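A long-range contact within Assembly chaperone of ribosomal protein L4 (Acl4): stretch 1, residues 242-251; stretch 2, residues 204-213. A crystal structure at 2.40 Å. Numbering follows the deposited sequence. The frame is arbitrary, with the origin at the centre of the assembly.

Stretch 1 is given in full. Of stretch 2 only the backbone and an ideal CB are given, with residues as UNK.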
# COMPACT_ATOMS: atom_id res chain seq x y z
N ASP B 242 -1.31 22.94 -2.30
CA ASP B 242 -2.71 23.36 -2.18
C ASP B 242 -3.70 22.51 -2.98
O ASP B 242 -4.65 23.04 -3.55
CB ASP B 242 -2.87 24.83 -2.58
CG ASP B 242 -1.96 25.75 -1.78
OD1 ASP B 242 -2.34 26.10 -0.64
OD2 ASP B 242 -0.88 26.12 -2.29
N MSE B 243 -3.46 21.20 -3.03
CA MSE B 243 -4.42 20.27 -3.62
C MSE B 243 -4.96 19.35 -2.53
O MSE B 243 -4.84 18.12 -2.60
CB MSE B 243 -3.75 19.46 -4.74
CG MSE B 243 -3.69 20.20 -6.07
SE MSE B 243 -2.84 19.14 -7.48
CE MSE B 243 -1.05 19.24 -6.80
N GLU B 244 -5.56 19.97 -1.52
CA GLU B 244 -6.07 19.24 -0.36
C GLU B 244 -7.22 18.32 -0.75
O GLU B 244 -7.37 17.23 -0.20
CB GLU B 244 -6.52 20.21 0.73
CG GLU B 244 -5.40 21.09 1.29
CD GLU B 244 -5.22 22.41 0.54
OE1 GLU B 244 -5.80 22.58 -0.56
OE2 GLU B 244 -4.49 23.28 1.06
N GLU B 245 -8.03 18.77 -1.71
CA GLU B 245 -9.16 17.98 -2.18
C GLU B 245 -8.69 16.62 -2.69
O GLU B 245 -9.29 15.60 -2.39
CB GLU B 245 -9.92 18.73 -3.28
CG GLU B 245 -10.44 20.10 -2.88
CD GLU B 245 -9.45 21.23 -3.16
OE1 GLU B 245 -9.86 22.41 -3.10
OE2 GLU B 245 -8.26 20.94 -3.43
N GLU B 246 -7.59 16.62 -3.44
CA GLU B 246 -7.01 15.38 -3.92
C GLU B 246 -6.38 14.60 -2.77
O GLU B 246 -6.46 13.38 -2.72
CB GLU B 246 -5.96 15.65 -5.00
CG GLU B 246 -6.52 16.14 -6.33
CD GLU B 246 -6.84 17.63 -6.33
OE1 GLU B 246 -6.83 18.25 -5.24
OE2 GLU B 246 -7.09 18.19 -7.42
N ALA B 247 -5.77 15.32 -1.83
CA ALA B 247 -5.14 14.67 -0.68
C ALA B 247 -6.17 13.94 0.17
O ALA B 247 -5.87 12.90 0.76
CB ALA B 247 -4.39 15.67 0.16
N LEU B 248 -7.37 14.49 0.25
CA LEU B 248 -8.45 13.89 1.03
C LEU B 248 -8.82 12.50 0.51
O LEU B 248 -9.00 11.56 1.30
CB LEU B 248 -9.70 14.78 1.00
CG LEU B 248 -9.99 15.61 2.25
CD1 LEU B 248 -8.93 16.68 2.47
CD2 LEU B 248 -11.37 16.24 2.16
N GLU B 249 -8.92 12.37 -0.81
CA GLU B 249 -9.24 11.09 -1.44
C GLU B 249 -8.11 10.09 -1.24
O GLU B 249 -8.36 8.93 -0.89
CB GLU B 249 -9.51 11.30 -2.93
CG GLU B 249 -10.74 12.16 -3.21
CD GLU B 249 -10.92 12.48 -4.68
OE1 GLU B 249 -9.92 12.46 -5.43
OE2 GLU B 249 -12.07 12.76 -5.09
N VAL B 250 -6.87 10.53 -1.43
CA VAL B 250 -5.72 9.66 -1.24
C VAL B 250 -5.60 9.19 0.21
O VAL B 250 -5.31 8.01 0.45
CB VAL B 250 -4.40 10.35 -1.69
CG1 VAL B 250 -3.20 9.44 -1.44
CG2 VAL B 250 -4.48 10.71 -3.17
N THR B 251 -5.82 10.08 1.17
CA THR B 251 -5.71 9.70 2.59
C THR B 251 -6.83 8.75 3.02
O THR B 251 -6.64 7.95 3.93
CB THR B 251 -5.69 10.93 3.55
OG1 THR B 251 -6.83 11.77 3.30
CG2 THR B 251 -4.42 11.73 3.37
N UNK B 204 4.48 22.12 -10.54
CA UNK B 204 4.39 21.05 -9.55
C UNK B 204 2.99 20.47 -9.53
O UNK B 204 2.82 19.25 -9.50
CB UNK B 204 4.77 21.56 -8.16
N UNK B 205 1.98 21.34 -9.55
CA UNK B 205 0.59 20.90 -9.58
C UNK B 205 0.32 20.10 -10.85
O UNK B 205 -0.31 19.04 -10.81
CB UNK B 205 -0.36 22.10 -9.49
N UNK B 206 0.81 20.61 -11.97
CA UNK B 206 0.67 19.97 -13.27
C UNK B 206 1.23 18.55 -13.24
O UNK B 206 0.61 17.61 -13.75
CB UNK B 206 1.37 20.80 -14.35
N UNK B 207 2.40 18.40 -12.63
CA UNK B 207 3.07 17.10 -12.54
C UNK B 207 2.30 16.14 -11.66
O UNK B 207 2.14 14.96 -12.00
CB UNK B 207 4.49 17.27 -12.00
N UNK B 208 1.82 16.63 -10.52
CA UNK B 208 1.09 15.78 -9.57
C UNK B 208 -0.25 15.32 -10.14
O UNK B 208 -0.66 14.18 -9.93
CB UNK B 208 0.86 16.53 -8.26
N UNK B 209 -0.92 16.22 -10.85
CA UNK B 209 -2.18 15.90 -11.51
C UNK B 209 -1.96 14.80 -12.54
O UNK B 209 -2.84 13.97 -12.79
CB UNK B 209 -2.78 17.14 -12.17
N UNK B 210 -0.77 14.78 -13.13
CA UNK B 210 -0.43 13.77 -14.13
C UNK B 210 -0.16 12.41 -13.49
O UNK B 210 -0.59 11.39 -14.02
CB UNK B 210 0.79 14.22 -14.94
N UNK B 211 0.56 12.41 -12.37
CA UNK B 211 0.86 11.17 -11.68
C UNK B 211 -0.41 10.51 -11.17
O UNK B 211 -0.54 9.29 -11.21
CB UNK B 211 1.83 11.42 -10.52
N UNK B 212 -1.34 11.31 -10.69
CA UNK B 212 -2.61 10.80 -10.18
C UNK B 212 -3.44 10.17 -11.30
O UNK B 212 -4.09 9.15 -11.10
CB UNK B 212 -3.40 11.92 -9.51
N UNK B 213 -3.40 10.78 -12.47
CA UNK B 213 -4.17 10.31 -13.60
C UNK B 213 -3.72 8.95 -14.11
O UNK B 213 -4.36 8.37 -14.99
CB UNK B 213 -4.09 11.33 -14.73

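Positions 204 to 212 of stretch 2 follow helical backbone angles, so the residues that meet stretch 1 recur on one face. At position 204 the CB points sideways and nothing of stretch 1 lies within 5.5 Å; the contact sets no demand here, and many residues would suit. The deposited residue is Ala204, whose carbonyl accepts the backbone bond from the amide of position 208.

Position 205 is more constrained. Its CB also points sideways, but lies 4.0 Å from Met243 CE, and beyond it the carboxylate of Asp242 offers negative charge. A long side chain with an aliphatic stem and a basic end, arginine or lysine, would serve both features. The residue is Arg205. Its CG packs 3.9 Å from CE of Met243, a selenomethionine, and its extended chain (chi2 and chi3 both t) carries the guanidinium to Asp242. There Arg205 NH2 lies 3.5 Å from Asp242 OD2, which sits at the guanidinium edge, near its plane. The pair forms a salt bridge with a weak hydrogen bond, as the long separation implies.

Positions 206 and 207 direct CB away from stretch 1, which therefore leaves their identity open; they are Glu206 and Ala207.

At position 208 the CB points toward stretch 1 and is 3.6 Å from Met243 CE. The methyl end of that side chain calls for an apolar partner, such as leucine, isoleucine, valine or methionine. Leu208 fills the place, with its CD1 3.3 Å from Met243 CE, a close apolar contact.

Position 209 points sideways, its CB 5.1 Å from Met243 SE. A flexible chain with some aliphatic length could brush the selenium, although a small residue would also be tolerated. Arg209 does so with its stem: CD lies 4.4 Å from Met243 SE, without a hydrogen bond or salt bridge to stretch 1.

Positions 210 and 211 are out of reach and unconstrained by this contact. They hold Arg210 and Ser211; the latter turns its hydroxyl back to its own helix, with Ser211 OG donating to Leu208 O at 2.8 Å.

The CB of position 212 points toward stretch 1 but has none of its atoms within 5.5 Å, so a small side chain would leave a gap before Val250 and the aliphatic part of Glu246. Leucine or methionine could span it. Leu212 does, placing CD1 4.1 Å from Glu246 CG and CD2 4.2 Å from Val250 CG2.

Position 213 is out of reach, with room for a CB and no partner for one. It is Gly213.

Stretch 2, residues 204-213: AREALRRSLG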
# COMPACT_ATOMS: atom_id res chain seq x y z
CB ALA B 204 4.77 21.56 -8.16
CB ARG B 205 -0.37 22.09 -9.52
CG ARG B 205 -0.32 22.86 -8.20
CD ARG B 205 -1.46 23.85 -8.09
NE ARG B 205 -1.34 24.69 -6.90
CZ ARG B 205 -0.89 25.94 -6.89
NH1 ARG B 205 -0.53 26.55 -8.02
NH2 ARG B 205 -0.81 26.61 -5.74
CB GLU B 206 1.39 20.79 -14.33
CG GLU B 206 1.18 20.33 -15.76
CD GLU B 206 1.98 21.15 -16.76
OE1 GLU B 206 1.46 21.43 -17.86
OE2 GLU B 206 3.13 21.53 -16.44
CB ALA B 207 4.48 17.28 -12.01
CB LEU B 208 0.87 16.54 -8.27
CG LEU B 208 2.09 16.67 -7.34
CD1 LEU B 208 1.79 17.62 -6.20
CD2 LEU B 208 2.53 15.32 -6.80
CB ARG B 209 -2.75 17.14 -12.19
CG ARG B 209 -4.19 17.50 -11.81
CD ARG B 209 -4.35 19.00 -11.57
NE ARG B 209 -3.68 19.80 -12.59
CZ ARG B 209 -3.31 21.07 -12.43
NH1 ARG B 209 -3.53 21.70 -11.29
NH2 ARG B 209 -2.70 21.70 -13.43
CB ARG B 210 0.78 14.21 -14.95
CG ARG B 210 1.27 13.14 -15.89
CD ARG B 210 2.07 13.71 -17.03
NE ARG B 210 2.45 12.68 -17.98
CZ ARG B 210 3.14 12.90 -19.08
NH1 ARG B 210 3.54 14.12 -19.39
NH2 ARG B 210 3.45 11.88 -19.88
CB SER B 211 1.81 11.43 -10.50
OG SER B 211 1.15 12.15 -9.48
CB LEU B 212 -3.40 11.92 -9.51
CG LEU B 212 -2.87 12.39 -8.16
CD1 LEU B 212 -3.49 13.73 -7.78
CD2 LEU B 212 -3.16 11.36 -7.09
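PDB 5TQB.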